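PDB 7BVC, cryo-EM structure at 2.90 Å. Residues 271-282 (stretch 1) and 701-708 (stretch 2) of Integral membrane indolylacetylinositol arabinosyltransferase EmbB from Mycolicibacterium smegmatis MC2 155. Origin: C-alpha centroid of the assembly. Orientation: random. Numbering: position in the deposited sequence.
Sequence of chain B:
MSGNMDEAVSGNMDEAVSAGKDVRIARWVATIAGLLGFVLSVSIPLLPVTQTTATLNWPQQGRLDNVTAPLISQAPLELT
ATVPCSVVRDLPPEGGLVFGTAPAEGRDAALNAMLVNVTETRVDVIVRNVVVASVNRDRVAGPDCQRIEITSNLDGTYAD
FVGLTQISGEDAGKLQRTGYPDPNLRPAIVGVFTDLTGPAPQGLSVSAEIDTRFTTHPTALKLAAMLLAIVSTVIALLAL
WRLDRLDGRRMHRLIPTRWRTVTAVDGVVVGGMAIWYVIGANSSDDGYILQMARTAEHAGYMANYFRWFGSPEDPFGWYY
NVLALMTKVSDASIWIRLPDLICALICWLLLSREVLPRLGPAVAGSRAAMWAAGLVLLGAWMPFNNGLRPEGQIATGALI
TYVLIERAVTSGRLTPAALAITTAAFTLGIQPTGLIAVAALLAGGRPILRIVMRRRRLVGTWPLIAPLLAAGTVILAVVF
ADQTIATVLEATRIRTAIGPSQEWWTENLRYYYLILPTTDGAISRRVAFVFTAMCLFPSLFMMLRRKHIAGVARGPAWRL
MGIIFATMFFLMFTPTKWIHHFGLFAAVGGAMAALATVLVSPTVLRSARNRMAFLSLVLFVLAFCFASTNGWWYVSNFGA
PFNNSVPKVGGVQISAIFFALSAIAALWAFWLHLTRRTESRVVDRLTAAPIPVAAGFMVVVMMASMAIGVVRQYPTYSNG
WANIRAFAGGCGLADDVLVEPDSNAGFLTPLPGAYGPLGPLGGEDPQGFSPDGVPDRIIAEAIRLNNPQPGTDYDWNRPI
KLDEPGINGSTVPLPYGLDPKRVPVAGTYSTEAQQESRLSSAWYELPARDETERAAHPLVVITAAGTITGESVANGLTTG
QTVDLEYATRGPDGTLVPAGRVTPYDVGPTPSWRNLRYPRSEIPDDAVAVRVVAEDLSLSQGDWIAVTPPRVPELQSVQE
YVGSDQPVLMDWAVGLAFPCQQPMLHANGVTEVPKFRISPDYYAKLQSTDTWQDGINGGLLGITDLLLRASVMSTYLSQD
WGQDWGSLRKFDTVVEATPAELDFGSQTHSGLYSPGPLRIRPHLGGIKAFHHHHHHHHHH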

# COMPACT_ATOMS: atom_id res chain seq x y z
N GLY B 271 -20.77 14.46 -30.41
CA GLY B 271 -19.54 14.83 -31.08
C GLY B 271 -18.31 14.89 -30.19
O GLY B 271 -17.20 14.99 -30.72
N GLY B 272 -18.48 14.84 -28.88
CA GLY B 272 -17.34 14.79 -27.99
C GLY B 272 -16.99 13.37 -27.64
O GLY B 272 -15.89 13.09 -27.16
N MET B 273 -17.94 12.45 -27.86
CA MET B 273 -17.62 11.04 -27.73
C MET B 273 -17.14 10.42 -29.03
O MET B 273 -16.26 9.56 -29.02
N ALA B 274 -17.67 10.88 -30.17
CA ALA B 274 -17.27 10.32 -31.46
C ALA B 274 -15.87 10.72 -31.88
O ALA B 274 -15.33 10.12 -32.81
N ILE B 275 -15.26 11.71 -31.23
CA ILE B 275 -13.87 12.05 -31.50
C ILE B 275 -12.93 11.60 -30.38
O ILE B 275 -11.74 11.38 -30.65
N TRP B 276 -13.43 11.43 -29.16
CA TRP B 276 -12.67 10.71 -28.15
C TRP B 276 -12.56 9.23 -28.49
O TRP B 276 -11.63 8.56 -28.02
N TYR B 277 -13.49 8.70 -29.29
CA TYR B 277 -13.37 7.33 -29.76
C TYR B 277 -12.18 7.17 -30.70
O TYR B 277 -11.65 6.07 -30.83
N VAL B 278 -11.75 8.25 -31.34
CA VAL B 278 -10.65 8.21 -32.30
C VAL B 278 -9.33 8.63 -31.67
O VAL B 278 -8.34 7.92 -31.78
N ILE B 279 -9.30 9.79 -31.01
CA ILE B 279 -8.06 10.33 -30.47
C ILE B 279 -7.88 10.03 -28.99
O ILE B 279 -6.82 10.36 -28.43
N GLY B 280 -8.86 9.42 -28.34
CA GLY B 280 -8.81 9.27 -26.90
C GLY B 280 -7.97 8.09 -26.44
O GLY B 280 -7.51 7.26 -27.22
N ALA B 281 -7.78 8.03 -25.13
CA ALA B 281 -7.00 6.98 -24.51
C ALA B 281 -7.78 5.67 -24.49
O ALA B 281 -8.96 5.60 -24.86
N ASN B 282 -7.12 4.61 -24.04
CA ASN B 282 -7.71 3.29 -23.91
C ASN B 282 -7.54 2.79 -22.48
O ASN B 282 -6.89 3.43 -21.65
N VAL B 701 -10.16 19.74 -19.88
CA VAL B 701 -8.80 19.37 -19.53
C VAL B 701 -8.42 18.05 -20.18
O VAL B 701 -7.34 17.92 -20.78
N MET B 702 -9.30 17.05 -20.10
CA MET B 702 -9.01 15.75 -20.72
C MET B 702 -8.87 15.88 -22.24
O MET B 702 -7.93 15.33 -22.84
N MET B 703 -9.81 16.58 -22.88
CA MET B 703 -9.77 16.71 -24.33
C MET B 703 -8.50 17.41 -24.79
O MET B 703 -7.86 16.97 -25.75
N ALA B 704 -8.11 18.50 -24.12
CA ALA B 704 -6.89 19.19 -24.50
C ALA B 704 -5.65 18.35 -24.21
O ALA B 704 -4.70 18.37 -25.00
N SER B 705 -5.65 17.62 -23.10
CA SER B 705 -4.51 16.76 -22.78
C SER B 705 -4.29 15.72 -23.87
O SER B 705 -3.14 15.45 -24.25
N MET B 706 -5.36 15.12 -24.37
CA MET B 706 -5.20 14.11 -25.41
C MET B 706 -5.09 14.69 -26.82
O MET B 706 -4.66 13.97 -27.73
N ALA B 707 -5.45 15.95 -27.02
CA ALA B 707 -5.28 16.57 -28.33
C ALA B 707 -3.92 17.24 -28.49
O ALA B 707 -3.51 17.50 -29.63
N ILE B 708 -3.23 17.54 -27.39
CA ILE B 708 -1.91 18.16 -27.50
C ILE B 708 -0.85 17.13 -27.89
O ILE B 708 0.08 17.44 -28.65

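What does the start of stretch 2 offer to stretch 1? V701 lies out of reach, so the contact opens with M702. Its CA-to-CB bond points toward stretch 1, yet the side chain, m at chi1 and t at chi2, leads its end away. The backbone makes the approach instead: M702 O sits at the edge of the W276 ring, near its plane, 3.9 Å from CZ3 of W276. That oxygen already accepts a hydrogen bond from M706 N within its own helix.

How does M703 reach across when its CA-to-CB bond points only sideways? Three successive m rotamers fold the chain so that its end comes nearer. SD of M703 lies 3.8 Å from CE3 of W276, a sulfur-aromatic contact that meets the ring obliquely. The terminal methyl goes further, with CE of M703 3.6 Å from CD1 of I275, whose p, t side chain also starts sideways and brings its end closer.

Where is the packing tightest after A704 and S705, which make no contact? M706 points toward stretch 1 and, again m at all three chi angles, places its CG 3.4 Å from CH2 of W276. The indole, with chi1 t, thus meets both M703 and M706, while its NE1 is satisfied by a hydrogen bond elsewhere in the structure. CE of M706 reaches the end of the helix in stretch 1, 3.7 Å from O of I279 and 4.4 Å from CB of A281.

What closes the contact? I279 points toward stretch 2 in a p, t conformation, and its CD1 lies 4.3 Å from CB of A707; I708 is out of reach. No hydrogen bond links the two stretches, so the contact rests on apolar and sulfur-aromatic packing, burying 388 Å² over both sides.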

# COMPACT_ATOMS: atom_id res chain seq x y z
CB MET B 273 -18.84 10.26 -27.21
CG MET B 273 -18.56 8.79 -26.96
SD MET B 273 -17.14 8.54 -25.88
CE MET B 273 -16.72 6.84 -26.23
CB ALA B 274 -18.27 10.74 -32.54
CB ILE B 275 -13.70 13.57 -31.75
CG1 ILE B 275 -13.74 14.36 -30.45
CG2 ILE B 275 -14.79 14.07 -32.70
CD1 ILE B 275 -13.60 15.85 -30.66
CB TRP B 276 -13.33 10.88 -26.78
CG TRP B 276 -12.60 10.19 -25.67
CD1 TRP B 276 -12.87 8.96 -25.15
CD2 TRP B 276 -11.48 10.70 -24.94
NE1 TRP B 276 -11.99 8.67 -24.15
CE2 TRP B 276 -11.12 9.72 -24.00
CE3 TRP B 276 -10.74 11.88 -25.00
CZ2 TRP B 276 -10.06 9.89 -23.12
CZ3 TRP B 276 -9.69 12.04 -24.12
CH2 TRP B 276 -9.36 11.05 -23.19
CB TYR B 277 -14.67 6.91 -30.46
CG TYR B 277 -14.63 5.54 -31.07
CD1 TYR B 277 -14.70 4.40 -30.28
CD2 TYR B 277 -14.53 5.37 -32.44
CE1 TYR B 277 -14.66 3.15 -30.84
CE2 TYR B 277 -14.50 4.12 -33.01
CZ TYR B 277 -14.56 3.01 -32.20
OH TYR B 277 -14.53 1.76 -32.76
CB VAL B 278 -10.99 9.08 -33.53
CG1 VAL B 278 -9.87 9.00 -34.55
CG2 VAL B 278 -12.31 8.65 -34.14
CB ILE B 279 -7.96 11.85 -30.71
CG1 ILE B 279 -8.81 12.60 -29.68
CG2 ILE B 279 -8.38 12.19 -32.12
CD1 ILE B 279 -8.66 14.09 -29.75
CB ALA B 281 -6.59 7.37 -23.09
CB ASN B 282 -7.07 2.31 -24.90
CG ASN B 282 -7.27 2.73 -26.34
OD1 ASN B 282 -8.23 3.42 -26.67
ND2 ASN B 282 -6.36 2.31 -27.21
CB VAL B 701 -8.63 19.32 -18.00
CG1 VAL B 701 -7.43 18.47 -17.62
CG2 VAL B 701 -8.48 20.72 -17.44
CB MET B 702 -10.10 14.74 -20.38
CG MET B 702 -10.20 14.40 -18.90
SD MET B 702 -11.42 13.10 -18.61
CE MET B 702 -12.14 13.66 -17.07
CB MET B 703 -11.01 17.46 -24.82
CG MET B 703 -12.31 16.69 -24.65
SD MET B 703 -12.41 15.26 -25.74
CE MET B 703 -12.25 16.05 -27.33
CB ALA B 704 -6.80 20.53 -23.77
CB SER B 705 -4.72 16.09 -21.43
OG SER B 705 -3.65 15.22 -21.12
CB MET B 706 -6.35 13.10 -25.37
CG MET B 706 -6.25 12.12 -24.22
SD MET B 706 -4.61 11.38 -24.07
CE MET B 706 -4.54 10.42 -25.57
CB ALA B 707 -6.39 17.59 -28.59
CB ILE B 708 -1.56 18.88 -26.18
CG1 ILE B 708 -2.30 20.21 -26.09
CG2 ILE B 708 -0.06 19.10 -26.06
CD1 ILE B 708 -2.14 20.90 -24.76